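Local coordinates for protein putative adhesin (Komagataella phaffii, PDB 5FX8) that is a putative cell-wall adhesin whose N-terminal part, with two cohesin-like domains, may take part in cell-cell interaction, at residues A1-V9 / F131-V142; S49-V57 / F110-F118. All coordinates share one frame; numbering follows the deposited sequence.

Overall arrangement
Contact 2 and segment 1-9 of contact 1 belong to the first cohesin-like domain; the two contacts lie on the same side of the chain's centre, their own centres about 16 Å apart. Contact 1 sets strand 4-11 against the hairpin of strands 126-132 and 137-144; contact 2 pairs the short strand 54-55 with the end of strand 101-114. Strands 4-11 and 101-114 both pair with strand 25-31; one side of contact 1 and the strands of contact 2 thus share a sheet, while the hairpin belongs to another. They also meet directly at Phe131. Its CZ lies 3.8 Å from CD1 of Leu54, so the ring that receives Ile7 in contact 1 also packs on contact 2, and Ser49 N probably bonds to Glu132 O at 3.0 Å.

Contact 1 of 2, residues A1-V9 / F131-V142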
ATOM      1  N   ALA C   1       8.092 -82.180 -20.561  1.00 42.01           N
ATOM      2  CA  ALA C   1       8.726 -81.047 -19.904  1.00 43.57           C
ATOM      3  C   ALA C   1       9.302 -81.508 -18.591  1.00 40.18           C
ATOM      4  O   ALA C   1      10.181 -80.852 -18.049  1.00 43.93           O
ATOM      5  CB  ALA C   1       7.732 -79.895 -19.681  1.00 44.04           C
ATOM      6  N   PHE C   2       8.795 -82.626 -18.078  1.00 39.01           N
ATOM      7  CA  PHE C   2       9.316 -83.221 -16.851  1.00 40.16           C
ATOM      8  C   PHE C   2      10.833 -83.322 -16.926  1.00 40.27           C
ATOM      9  O   PHE C   2      11.386 -83.711 -17.948  1.00 42.31           O
ATOM     10  CB  PHE C   2       8.700 -84.595 -16.617  1.00 41.59           C
ATOM     11  CG  PHE C   2       9.187 -85.282 -15.386  1.00 43.28           C
ATOM     12  CD1 PHE C   2      10.356 -86.020 -15.394  1.00 47.31           C
ATOM     13  CD2 PHE C   2       8.468 -85.209 -14.223  1.00 45.07           C
ATOM     14  CE1 PHE C   2      10.798 -86.636 -14.262  1.00 51.23           C
ATOM     15  CE2 PHE C   2       8.899 -85.840 -13.092  1.00 46.30           C
ATOM     16  CZ  PHE C   2      10.060 -86.553 -13.111  1.00 49.46           C
ATOM     17  N   PRO C   3      11.516 -82.979 -15.838  1.00 37.22           N
ATOM     18  CA  PRO C   3      10.979 -82.595 -14.537  1.00 37.99           C
ATOM     19  C   PRO C   3      10.680 -81.095 -14.344  1.00 36.24           C
ATOM     20  O   PRO C   3      10.658 -80.622 -13.214  1.00 33.20           O
ATOM     21  CB  PRO C   3      12.086 -83.039 -13.598  1.00 41.51           C
ATOM     22  CG  PRO C   3      13.318 -82.818 -14.396  1.00 38.76           C
ATOM     23  CD  PRO C   3      12.974 -83.162 -15.795  1.00 39.30           C
ATOM     24  N   ILE C   4      10.438 -80.339 -15.408  1.00 34.15           N
ATOM     25  CA  ILE C   4       9.999 -78.964 -15.211  1.00 33.34           C
ATOM     26  C   ILE C   4       8.548 -78.982 -14.766  1.00 32.53           C
ATOM     27  O   ILE C   4       7.687 -79.508 -15.478  1.00 42.85           O
ATOM     28  CB  ILE C   4      10.164 -78.145 -16.491  1.00 36.23           C
ATOM     29  CG1 ILE C   4      11.636 -77.947 -16.806  1.00 30.56           C
ATOM     30  CG2 ILE C   4       9.436 -76.825 -16.358  1.00 31.59           C
ATOM     31  CD1 ILE C   4      11.853 -77.148 -18.019  1.00 29.05           C
ATOM     32  N   SER C   5       8.268 -78.413 -13.593  1.00 29.78           N
ATOM     33  CA  SER C   5       6.904 -78.353 -13.071  1.00 29.73           C
ATOM     34  C   SER C   5       6.225 -77.013 -13.291  1.00 33.31           C
ATOM     35  O   SER C   5       4.994 -76.935 -13.204  1.00 30.00           O
ATOM     36  CB  SER C   5       6.881 -78.662 -11.570  1.00 29.80           C
ATOM     37  OG  SER C   5       7.785 -77.848 -10.847  1.00 29.86           O
ATOM     38  N   ASP C   6       6.995 -75.964 -13.555  1.00 33.89           N
ATOM     39  CA  ASP C   6       6.456 -74.623 -13.650  1.00 27.04           C
ATOM     40  C   ASP C   6       7.519 -73.701 -14.213  1.00 26.39           C
ATOM     41  O   ASP C   6       8.716 -73.966 -14.070  1.00 23.16           O
ATOM     42  CB  ASP C   6       5.998 -74.114 -12.292  1.00 28.06           C
ATOM     43  CG  ASP C   6       4.988 -73.055 -12.428  1.00 29.34           C
ATOM     44  OD1 ASP C   6       4.533 -72.869 -13.579  1.00 36.18           O
ATOM     45  OD2 ASP C   6       4.634 -72.443 -11.410  1.00 29.36           O
ATOM     46  N   ILE C   7       7.061 -72.633 -14.867  1.00 23.71           N
ATOM     47  CA  ILE C   7       7.900 -71.540 -15.344  1.00 24.25           C
ATOM     48  C   ILE C   7       7.207 -70.230 -14.960  1.00 27.30           C
ATOM     49  O   ILE C   7       6.097 -69.947 -15.427  1.00 30.02           O
ATOM     50  CB  ILE C   7       8.149 -71.610 -16.863  1.00 24.73           C
ATOM     51  CG1 ILE C   7       8.823 -72.923 -17.253  1.00 26.96           C
ATOM     52  CG2 ILE C   7       9.046 -70.495 -17.312  1.00 20.05           C
ATOM     53  CD1 ILE C   7       8.994 -73.110 -18.752  1.00 24.55           C
ATOM     54  N   THR C   8       7.840 -69.443 -14.092  1.00 22.36           N
ATOM     55  CA  THR C   8       7.230 -68.233 -13.571  1.00 22.68           C
ATOM     56  C   THR C   8       8.015 -67.010 -14.014  1.00 23.21           C
ATOM     57  O   THR C   8       9.207 -67.088 -14.305  1.00 25.62           O
ATOM     58  CB  THR C   8       7.139 -68.268 -12.047  1.00 22.57           C
ATOM     59  OG1 THR C   8       8.451 -68.289 -11.476  1.00 21.69           O
ATOM     60  CG2 THR C   8       6.393 -69.499 -11.621  1.00 23.51           C
ATOM     61  N   VAL C   9       7.322 -65.882 -14.093  1.00 22.34           N
ATOM     62  CA  VAL C   9       7.926 -64.612 -14.452  1.00 22.09           C
ATOM     63  C   VAL C   9       7.399 -63.553 -13.504  1.00 23.27           C
ATOM     64  O   VAL C   9       6.185 -63.383 -13.369  1.00 32.29           O
ATOM     65  CB  VAL C   9       7.623 -64.214 -15.895  1.00 22.79           C
ATOM     66  CG1 VAL C   9       8.307 -62.922 -16.175  1.00 25.27           C
ATOM     67  CG2 VAL C   9       8.095 -65.274 -16.836  1.00 23.61           C
ATOM     68  N   PHE C 131       6.206 -69.927 -22.981  1.00 25.84           N
ATOM     69  CA  PHE C 131       7.355 -70.829 -23.033  1.00 27.80           C
ATOM     70  C   PHE C 131       6.890 -72.198 -23.536  1.00 28.63           C
ATOM     71  O   PHE C 131       5.984 -72.806 -22.957  1.00 27.93           O
ATOM     72  CB  PHE C 131       8.020 -70.948 -21.661  1.00 26.23           C
ATOM     73  CG  PHE C 131       8.485 -69.635 -21.101  1.00 26.62           C
ATOM     74  CD1 PHE C 131       7.639 -68.862 -20.329  1.00 26.02           C
ATOM     75  CD2 PHE C 131       9.754 -69.166 -21.361  1.00 24.40           C
ATOM     76  CE1 PHE C 131       8.040 -67.667 -19.835  1.00 24.29           C
ATOM     77  CE2 PHE C 131      10.161 -67.966 -20.862  1.00 24.20           C
ATOM     78  CZ  PHE C 131       9.297 -67.212 -20.101  1.00 24.58           C
ATOM     79  N   GLU C 132       7.495 -72.673 -24.619  1.00 30.15           N
ATOM     80  CA  GLU C 132       7.143 -73.956 -25.210  1.00 31.59           C
ATOM     81  C   GLU C 132       8.171 -75.014 -24.833  1.00 30.58           C
ATOM     82  O   GLU C 132       9.375 -74.823 -25.032  1.00 29.40           O
ATOM     83  CB  GLU C 132       7.017 -73.838 -26.726  1.00 36.40           C
ATOM     84  CG  GLU C 132       5.806 -73.024 -27.140  1.00 46.65           C
ATOM     85  CD  GLU C 132       5.236 -73.432 -28.480  1.00 57.75           C
ATOM     86  OE1 GLU C 132       5.724 -74.426 -29.062  1.00 60.11           O
ATOM     87  OE2 GLU C 132       4.300 -72.754 -28.957  1.00 63.45           O
ATOM     88  N   THR C 133       7.695 -76.108 -24.248  1.00 31.17           N
ATOM     89  CA  THR C 133       8.509 -77.305 -24.138  1.00 31.63           C
ATOM     90  C   THR C 133       8.042 -78.311 -25.175  1.00 33.03           C
ATOM     91  O   THR C 133       7.546 -77.929 -26.241  1.00 33.68           O
ATOM     92  CB  THR C 133       8.429 -77.910 -22.746  1.00 32.93           C
ATOM     93  OG1 THR C 133       7.115 -78.422 -22.530  1.00 33.17           O
ATOM     94  CG2 THR C 133       8.737 -76.860 -21.707  1.00 31.75           C
ATOM     95  N   SER C 134       8.190 -79.597 -24.876  1.00 38.90           N
ATOM     96  CA  SER C 134       7.814 -80.614 -25.848  1.00 33.91           C
ATOM     97  C   SER C 134       6.405 -81.110 -25.609  1.00 33.61           C
ATOM     98  O   SER C 134       5.673 -81.388 -26.559  1.00 34.31           O
ATOM     99  CB  SER C 134       8.805 -81.780 -25.815  1.00 32.92           C
ATOM    100  OG  SER C 134       9.031 -82.239 -24.496  1.00 33.27           O
ATOM    101  N   ASP C 135       5.987 -81.186 -24.357  1.00 34.32           N
ATOM    102  CA  ASP C 135       4.670 -81.707 -24.056  1.00 35.62           C
ATOM    103  C   ASP C 135       3.742 -80.671 -23.448  1.00 34.98           C
ATOM    104  O   ASP C 135       2.625 -81.022 -23.062  1.00 36.84           O
ATOM    105  CB  ASP C 135       4.788 -82.907 -23.116  1.00 36.12           C
ATOM    106  CG  ASP C 135       5.187 -82.507 -21.729  1.00 38.12           C
ATOM    107  OD1 ASP C 135       5.896 -81.498 -21.605  1.00 40.96           O
ATOM    108  OD2 ASP C 135       4.788 -83.182 -20.756  1.00 47.09           O
ATOM    109  N   GLN C 136       4.157 -79.415 -23.349  1.00 33.07           N
ATOM    110  CA  GLN C 136       3.354 -78.462 -22.605  1.00 34.80           C
ATOM    111  C   GLN C 136       3.824 -77.063 -22.931  1.00 33.30           C
ATOM    112  O   GLN C 136       4.978 -76.856 -23.308  1.00 32.41           O
ATOM    113  CB  GLN C 136       3.444 -78.702 -21.101  1.00 34.85           C
ATOM    114  CG  GLN C 136       2.398 -77.972 -20.321  1.00 35.06           C
ATOM    115  CD  GLN C 136       2.503 -78.253 -18.853  1.00 40.50           C
ATOM    116  OE1 GLN C 136       3.091 -79.252 -18.448  1.00 41.59           O
ATOM    117  NE2 GLN C 136       1.948 -77.365 -18.036  1.00 44.94           N
ATOM    118  N   THR C 137       2.902 -76.115 -22.812  1.00 32.61           N
ATOM    119  CA  THR C 137       3.201 -74.698 -22.926  1.00 31.78           C
ATOM    120  C   THR C 137       2.922 -74.036 -21.587  1.00 28.78           C
ATOM    121  O   THR C 137       1.877 -74.278 -20.979  1.00 29.81           O
ATOM    122  CB  THR C 137       2.386 -74.026 -24.028  1.00 30.81           C
ATOM    123  OG1 THR C 137       2.907 -74.381 -25.311  1.00 36.26           O
ATOM    124  CG2 THR C 137       2.523 -72.570 -23.897  1.00 30.46           C
ATOM    125  N   TYR C 138       3.872 -73.239 -21.116  1.00 29.97           N
ATOM    126  CA  TYR C 138       3.722 -72.486 -19.883  1.00 28.29           C
ATOM    127  C   TYR C 138       3.501 -71.020 -20.223  1.00 26.31           C
ATOM    128  O   TYR C 138       4.262 -70.438 -20.998  1.00 24.76           O
ATOM    129  CB  TYR C 138       4.952 -72.637 -19.001  1.00 28.67           C
ATOM    130  CG  TYR C 138       5.191 -74.003 -18.468  1.00 28.08           C
ATOM    131  CD1 TYR C 138       5.925 -74.928 -19.187  1.00 31.41           C
ATOM    132  CD2 TYR C 138       4.713 -74.368 -17.227  1.00 30.97           C
ATOM    133  CE1 TYR C 138       6.164 -76.179 -18.686  1.00 32.75           C
ATOM    134  CE2 TYR C 138       4.945 -75.606 -16.718  1.00 30.44           C
ATOM    135  CZ  TYR C 138       5.669 -76.507 -17.444  1.00 32.72           C
ATOM    136  OH  TYR C 138       5.896 -77.755 -16.926  1.00 44.57           O
ATOM    137  N   SER C 139       2.474 -70.419 -19.630  1.00 27.70           N
ATOM    138  CA  SER C 139       2.076 -69.050 -19.958  1.00 27.86           C
ATOM    139  C   SER C 139       1.872 -68.201 -18.715  1.00 32.10           C
ATOM    140  O   SER C 139       0.752 -67.764 -18.433  1.00 31.00           O
ATOM    141  CB  SER C 139       0.804 -69.052 -20.794  1.00 25.85           C
ATOM    142  OG  SER C 139       1.085 -69.608 -22.045  1.00 27.39           O
ATOM    143  N   PRO C 140       2.939 -67.906 -17.976  1.00 29.50           N
ATOM    144  CA  PRO C 140       2.822 -66.947 -16.876  1.00 26.37           C
ATOM    145  C   PRO C 140       2.437 -65.571 -17.384  1.00 27.48           C
ATOM    146  O   PRO C 140       2.672 -65.204 -18.536  1.00 25.49           O
ATOM    147  CB  PRO C 140       4.223 -66.930 -16.271  1.00 25.85           C
ATOM    148  CG  PRO C 140       5.099 -67.309 -17.400  1.00 24.83           C
ATOM    149  CD  PRO C 140       4.333 -68.334 -18.172  1.00 26.03           C
ATOM    150  N   SER C 141       1.861 -64.789 -16.481  1.00 29.44           N
ATOM    151  CA  SER C 141       1.304 -63.498 -16.841  1.00 29.34           C
ATOM    152  C   SER C 141       1.868 -62.396 -15.959  1.00 28.03           C
ATOM    153  O   SER C 141       2.100 -62.599 -14.769  1.00 28.82           O
ATOM    154  CB  SER C 141      -0.206 -63.531 -16.736  1.00 31.03           C
ATOM    155  OG  SER C 141      -0.764 -62.791 -17.794  1.00 38.35           O
ATOM    156  N   VAL C 142       2.065 -61.226 -16.556  1.00 30.71           N
ATOM    157  CA  VAL C 142       2.568 -60.044 -15.866  1.00 31.41           C
ATOM    158  C   VAL C 142       1.800 -58.809 -16.337  1.00 32.08           C
ATOM    159  O   VAL C 142       1.513 -58.659 -17.527  1.00 32.86           O
ATOM    160  CB  VAL C 142       4.084 -59.902 -16.107  1.00 33.11           C
ATOM    161  CG1 VAL C 142       4.515 -58.462 -16.035  1.00 30.35           C
ATOM    162  CG2 VAL C 142       4.831 -60.722 -15.088  1.00 30.24           C
TER
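With CG1 of Ile7 and CG of Tyr138 each anti to its own carbonyl carbon (chi1 -59° and -66°), Ile7 CG1 lies over one face of the Tyr138 ring in the layer between strand 4-9 and the hairpin 131-138 of this cohesin-like beta fold. Ile7 divides its branches between two rings. CD1 is 3.6 Å from Tyr138 CD1, while CG2 sits over a face of Phe131, 3.9 Å from the ring centroid. Val9 CG2 continues the row, 3.8 Å from Phe131 CE1 and 3.7 Å from Pro140 CG. The hairpin itself is closed by paired backbone bonds between Phe131 and Tyr138. At the far end of the Tyr138 ring, the hydroxyl gives a weak hydrogen bond to Ile4 O (2.9 Å), and Ala1 CB comes in at the ring edge. Within its own sheet strand 4-11 pairs with strand 25-31, and Val48 of strand 45-49 also packs on Ile7. The chain terminus is held at the hairpin turn by a salt bridge: Ala1 N lies 2.5 Å from Asp135 OD1, approaching from above the carboxylate plane, 57° out of it.

Contact 2 of 2, residues S49-V57 / F110-F118; sequences SIPNELEFV and FTLKLSEQF
A short antiparallel ladder joins strand 54-55, entered through a type I turn from Pro51 to Leu54, to the end of strand 101-114 in the first cohesin-like domain. Glu55 and Lys113 form its hydrogen-bonded pair: Glu55 N reaches Lys113 O at 3.0 Å, and Lys113 N returns to Glu55 O at 3.2 Å. Beyond the non-hydrogen-bonded pair Leu54-Leu114, Ser115 N bonds to Glu53 O at 2.7 Å. Ser115 is also the N-cap of helix 116-120, its OG accepting from Phe118 N; a water lies between this OG and Asn52 O, its bond to the carbonyl weak. The two branches of Leu112 part company: CD1 packs on Leu54 CB (3.6 Å), whereas CD2 stands almost centrally over the Phe56 ring, 3.6 Å from its centroid. That ring turns its edge to the face of Phe110, a T-shaped stack with planes at 73°. Glu53 directs its carboxylate to His127, while its CB rests near Phe118 CG (4.0 Å). Strand pairing and helix capping thus converge on Ser115, whose backbone N is bonded to Glu53 O across the contact while its OG caps the helix that follows it, probably fixing where the strand gives way to the helix.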
ATOM      1  N   SER C  49      11.709 -72.914 -25.115  1.00 26.68           N
ATOM      2  CA  SER C  49      11.817 -71.725 -25.935  1.00 23.73           C
ATOM      3  C   SER C  49      11.477 -70.514 -25.087  1.00 23.85           C
ATOM      4  O   SER C  49      10.611 -70.573 -24.219  1.00 27.04           O
ATOM      5  CB  SER C  49      10.893 -71.814 -27.136  1.00 24.14           C
ATOM      6  OG  SER C  49       9.555 -71.818 -26.703  1.00 28.30           O
ATOM      7  N   ILE C  50      12.218 -69.441 -25.296  1.00 23.90           N
ATOM      8  CA  ILE C  50      11.983 -68.170 -24.623  1.00 25.22           C
ATOM      9  C   ILE C  50      11.281 -67.258 -25.620  1.00 24.52           C
ATOM     10  O   ILE C  50      11.738 -67.151 -26.761  1.00 28.90           O
ATOM     11  CB  ILE C  50      13.304 -67.542 -24.130  1.00 31.63           C
ATOM     12  CG1 ILE C  50      13.713 -68.073 -22.754  1.00 23.81           C
ATOM     13  CG2 ILE C  50      13.197 -66.030 -24.048  1.00 26.24           C
ATOM     14  CD1 ILE C  50      14.108 -69.497 -22.738  1.00 21.74           C
ATOM     15  N   PRO C  51      10.169 -66.628 -25.256  1.00 25.85           N
ATOM     16  CA  PRO C  51       9.475 -65.745 -26.201  1.00 26.19           C
ATOM     17  C   PRO C  51      10.342 -64.576 -26.623  1.00 24.21           C
ATOM     18  O   PRO C  51      11.119 -64.045 -25.840  1.00 27.31           O
ATOM     19  CB  PRO C  51       8.255 -65.273 -25.407  1.00 27.18           C
ATOM     20  CG  PRO C  51       8.596 -65.503 -24.002  1.00 25.62           C
ATOM     21  CD  PRO C  51       9.470 -66.703 -23.967  1.00 25.56           C
ATOM     22  N   ASN C  52      10.187 -64.159 -27.878  1.00 27.65           N
ATOM     23  CA  ASN C  52      11.070 -63.138 -28.439  1.00 28.18           C
ATOM     24  C   ASN C  52      11.051 -61.828 -27.662  1.00 27.44           C
ATOM     25  O   ASN C  52      11.978 -61.033 -27.807  1.00 27.40           O
ATOM     26  CB  ASN C  52      10.699 -62.875 -29.889  1.00 29.54           C
ATOM     27  CG  ASN C  52      10.733 -64.128 -30.710  1.00 35.83           C
ATOM     28  OD1 ASN C  52      11.565 -64.996 -30.466  1.00 39.90           O
ATOM     29  ND2 ASN C  52       9.821 -64.253 -31.669  1.00 33.19           N
ATOM     30  N   GLU C  53      10.025 -61.575 -26.852  1.00 26.08           N
ATOM     31  CA  GLU C  53       9.968 -60.303 -26.159  1.00 27.09           C
ATOM     32  C   GLU C  53      10.965 -60.242 -25.011  1.00 28.16           C
ATOM     33  O   GLU C  53      11.310 -59.140 -24.573  1.00 26.60           O
ATOM     34  CB  GLU C  53       8.543 -60.024 -25.662  1.00 27.96           C
ATOM     35  CG  GLU C  53       7.897 -61.153 -24.905  1.00 27.42           C
ATOM     36  CD  GLU C  53       7.084 -62.047 -25.784  1.00 26.78           C
ATOM     37  OE1 GLU C  53       7.478 -62.278 -26.941  1.00 27.20           O
ATOM     38  OE2 GLU C  53       6.029 -62.505 -25.318  1.00 29.50           O
ATOM     39  N   LEU C  54      11.444 -61.398 -24.536  1.00 26.94           N
ATOM     40  CA  LEU C  54      12.481 -61.487 -23.514  1.00 25.05           C
ATOM     41  C   LEU C  54      13.860 -61.610 -24.146  1.00 21.32           C
ATOM     42  O   LEU C  54      14.023 -62.187 -25.216  1.00 25.45           O
ATOM     43  CB  LEU C  54      12.226 -62.669 -22.592  1.00 24.08           C
ATOM     44  CG  LEU C  54      10.891 -62.615 -21.864  1.00 24.98           C
ATOM     45  CD1 LEU C  54      10.732 -63.794 -20.997  1.00 24.73           C
ATOM     46  CD2 LEU C  54      10.801 -61.379 -21.042  1.00 23.17           C
ATOM     47  N   GLU C  55      14.850 -61.031 -23.488  1.00 24.15           N
ATOM     48  CA  GLU C  55      16.206 -61.021 -24.004  1.00 23.62           C
ATOM     49  C   GLU C  55      17.191 -61.162 -22.860  1.00 20.50           C
ATOM     50  O   GLU C  55      16.939 -60.706 -21.747  1.00 20.90           O
ATOM     51  CB  GLU C  55      16.493 -59.743 -24.787  1.00 24.45           C
ATOM     52  CG  GLU C  55      15.741 -59.674 -26.100  1.00 33.62           C
ATOM     53  CD  GLU C  55      16.210 -58.557 -26.993  1.00 33.88           C
ATOM     54  OE1 GLU C  55      16.707 -57.543 -26.461  1.00 43.79           O
ATOM     55  OE2 GLU C  55      16.087 -58.701 -28.228  1.00 38.48           O
ATOM     56  N   PHE C  56      18.296 -61.838 -23.134  1.00 20.31           N
ATOM     57  CA  PHE C  56      19.428 -61.845 -22.224  1.00 19.30           C
ATOM     58  C   PHE C  56      20.200 -60.568 -22.430  1.00 18.83           C
ATOM     59  O   PHE C  56      20.244 -60.057 -23.546  1.00 21.03           O
ATOM     60  CB  PHE C  56      20.342 -63.030 -22.493  1.00 19.56           C
ATOM     61  CG  PHE C  56      19.858 -64.299 -21.916  1.00 19.31           C
ATOM     62  CD1 PHE C  56      20.193 -64.651 -20.638  1.00 18.89           C
ATOM     63  CD2 PHE C  56      19.072 -65.136 -22.646  1.00 17.28           C
ATOM     64  CE1 PHE C  56      19.766 -65.806 -20.101  1.00 16.26           C
ATOM     65  CE2 PHE C  56      18.629 -66.288 -22.108  1.00 20.20           C
ATOM     66  CZ  PHE C  56      18.984 -66.626 -20.822  1.00 19.66           C
ATOM     67  N   VAL C  57      20.785 -60.035 -21.359  1.00 18.98           N
ATOM     68  CA  VAL C  57      21.551 -58.793 -21.432  1.00 19.35           C
ATOM     69  C   VAL C  57      23.007 -59.094 -21.126  1.00 22.09           C
ATOM     70  O   VAL C  57      23.337 -59.607 -20.053  1.00 24.01           O
ATOM     71  CB  VAL C  57      21.005 -57.721 -20.483  1.00 20.57           C
ATOM     72  CG1 VAL C  57      21.829 -56.433 -20.615  1.00 19.15           C
ATOM     73  CG2 VAL C  57      19.554 -57.472 -20.759  1.00 17.62           C
ATOM     74  N   PHE C 110      16.904 -66.859 -14.562  1.00 16.68           N
ATOM     75  CA  PHE C 110      17.698 -65.829 -15.190  1.00 16.44           C
ATOM     76  C   PHE C 110      16.913 -64.526 -15.162  1.00 16.88           C
ATOM     77  O   PHE C 110      15.682 -64.533 -15.110  1.00 17.54           O
ATOM     78  CB  PHE C 110      18.033 -66.173 -16.623  1.00 15.09           C
ATOM     79  CG  PHE C 110      18.835 -67.409 -16.780  1.00 17.50           C
ATOM     80  CD1 PHE C 110      20.216 -67.371 -16.687  1.00 20.43           C
ATOM     81  CD2 PHE C 110      18.221 -68.615 -17.067  1.00 17.43           C
ATOM     82  CE1 PHE C 110      20.973 -68.523 -16.875  1.00 21.05           C
ATOM     83  CE2 PHE C 110      18.966 -69.766 -17.249  1.00 17.38           C
ATOM     84  CZ  PHE C 110      20.341 -69.721 -17.148  1.00 18.42           C
ATOM     85  N   THR C 111      17.634 -63.403 -15.188  1.00 18.02           N
ATOM     86  CA  THR C 111      17.015 -62.088 -15.248  1.00 17.74           C
ATOM     87  C   THR C 111      17.091 -61.590 -16.686  1.00 18.02           C
ATOM     88  O   THR C 111      18.175 -61.444 -17.251  1.00 13.93           O
ATOM     89  CB  THR C 111      17.663 -61.088 -14.282  1.00 16.20           C
ATOM     90  OG1 THR C 111      19.022 -60.852 -14.650  1.00 17.68           O
ATOM     91  CG2 THR C 111      17.622 -61.590 -12.871  1.00 14.26           C
ATOM     92  N   LEU C 112      15.936 -61.319 -17.265  1.00 22.63           N
ATOM     93  CA  LEU C 112      15.842 -60.858 -18.637  1.00 20.66           C
ATOM     94  C   LEU C 112      15.220 -59.469 -18.662  1.00 21.06           C
ATOM     95  O   LEU C 112      14.553 -59.046 -17.720  1.00 20.50           O
ATOM     96  CB  LEU C 112      15.004 -61.827 -19.484  1.00 18.72           C
ATOM     97  CG  LEU C 112      15.428 -63.285 -19.384  1.00 18.19           C
ATOM     98  CD1 LEU C 112      14.557 -64.168 -20.229  1.00 20.86           C
ATOM     99  CD2 LEU C 112      16.827 -63.402 -19.856  1.00 20.49           C
ATOM    100  N   LYS C 113      15.459 -58.759 -19.752  1.00 21.82           N
ATOM    101  CA  LYS C 113      14.812 -57.493 -20.046  1.00 18.68           C
ATOM    102  C   LYS C 113      13.856 -57.670 -21.217  1.00 23.47           C
ATOM    103  O   LYS C 113      14.007 -58.577 -22.038  1.00 25.81           O
ATOM    104  CB  LYS C 113      15.839 -56.420 -20.393  1.00 18.87           C
ATOM    105  CG  LYS C 113      16.730 -55.985 -19.261  1.00 20.84           C
ATOM    106  CD  LYS C 113      15.945 -55.366 -18.114  1.00 25.74           C
ATOM    107  CE  LYS C 113      16.777 -54.335 -17.357  1.00 26.03           C
ATOM    108  NZ  LYS C 113      17.137 -53.159 -18.227  1.00 33.96           N
ATOM    109  N   LEU C 114      12.871 -56.788 -21.307  1.00 23.67           N
ATOM    110  CA  LEU C 114      12.012 -56.778 -22.477  1.00 22.82           C
ATOM    111  C   LEU C 114      12.751 -56.156 -23.650  1.00 25.61           C
ATOM    112  O   LEU C 114      13.501 -55.200 -23.482  1.00 30.41           O
ATOM    113  CB  LEU C 114      10.728 -56.011 -22.187  1.00 26.33           C
ATOM    114  CG  LEU C 114       9.703 -56.740 -21.316  1.00 24.58           C
ATOM    115  CD1 LEU C 114       8.676 -55.768 -20.829  1.00 23.65           C
ATOM    116  CD2 LEU C 114       9.036 -57.842 -22.103  1.00 25.39           C
ATOM    117  N   SER C 115      12.546 -56.702 -24.842  1.00 27.72           N
ATOM    118  CA  SER C 115      13.201 -56.160 -26.027  1.00 31.92           C
ATOM    119  C   SER C 115      12.694 -54.761 -26.376  1.00 35.17           C
ATOM    120  O   SER C 115      11.562 -54.387 -26.074  1.00 33.21           O
ATOM    121  CB  SER C 115      12.981 -57.076 -27.225  1.00 32.37           C
ATOM    122  OG  SER C 115      11.612 -57.149 -27.562  1.00 32.43           O
ATOM    123  N   GLU C 116      13.544 -53.990 -27.052  1.00 36.83           N
ATOM    124  CA  GLU C 116      13.108 -52.698 -27.557  1.00 39.14           C
ATOM    125  C   GLU C 116      11.917 -52.863 -28.478  1.00 38.78           C
ATOM    126  O   GLU C 116      10.907 -52.170 -28.332  1.00 40.31           O
ATOM    127  CB  GLU C 116      14.244 -52.003 -28.293  1.00 46.48           C
ATOM    128  CG  GLU C 116      15.167 -51.169 -27.433  1.00 48.89           C
ATOM    129  CD  GLU C 116      16.000 -50.227 -28.276  1.00 60.28           C
ATOM    130  OE1 GLU C 116      16.919 -50.699 -28.980  1.00 64.28           O
ATOM    131  OE2 GLU C 116      15.717 -49.014 -28.264  1.00 64.81           O
ATOM    132  N   GLN C 117      12.018 -53.800 -29.426  1.00 39.95           N
ATOM    133  CA  GLN C 117      10.960 -53.999 -30.410  1.00 41.58           C
ATOM    134  C   GLN C 117       9.610 -54.163 -29.732  1.00 40.45           C
ATOM    135  O   GLN C 117       8.593 -53.645 -30.211  1.00 40.00           O
ATOM    136  CB  GLN C 117      11.284 -55.213 -31.281  1.00 45.61           C
ATOM    137  CG  GLN C 117      10.260 -55.524 -32.373  1.00 52.96           C
ATOM    138  CD  GLN C 117      10.870 -55.537 -33.771  1.00 69.79           C
ATOM    139  OE1 GLN C 117      11.870 -56.215 -34.018  1.00 71.84           O
ATOM    140  NE2 GLN C 117      10.275 -54.777 -34.688  1.00 56.35           N
ATOM    141  N   PHE C 118       9.587 -54.843 -28.593  1.00 37.77           N
ATOM    142  CA  PHE C 118       8.322 -55.040 -27.910  1.00 36.11           C
ATOM    143  C   PHE C 118       7.882 -53.785 -27.179  1.00 35.09           C
ATOM    144  O   PHE C 118       6.694 -53.450 -27.188  1.00 38.88           O
ATOM    145  CB  PHE C 118       8.416 -56.211 -26.937  1.00 33.19           C
ATOM    146  CG  PHE C 118       7.255 -56.295 -26.000  1.00 33.33           C
ATOM    147  CD1 PHE C 118       6.036 -56.779 -26.431  1.00 30.99           C
ATOM    148  CD2 PHE C 118       7.372 -55.862 -24.691  1.00 30.92           C
ATOM    149  CE1 PHE C 118       4.959 -56.836 -25.570  1.00 30.79           C
ATOM    150  CE2 PHE C 118       6.299 -55.923 -23.837  1.00 30.17           C
ATOM    151  CZ  PHE C 118       5.091 -56.410 -24.278  1.00 29.72           C
TER
HETATM  152  O   HOH W   1      10.568 -58.876 -29.732  1.00 31.41           O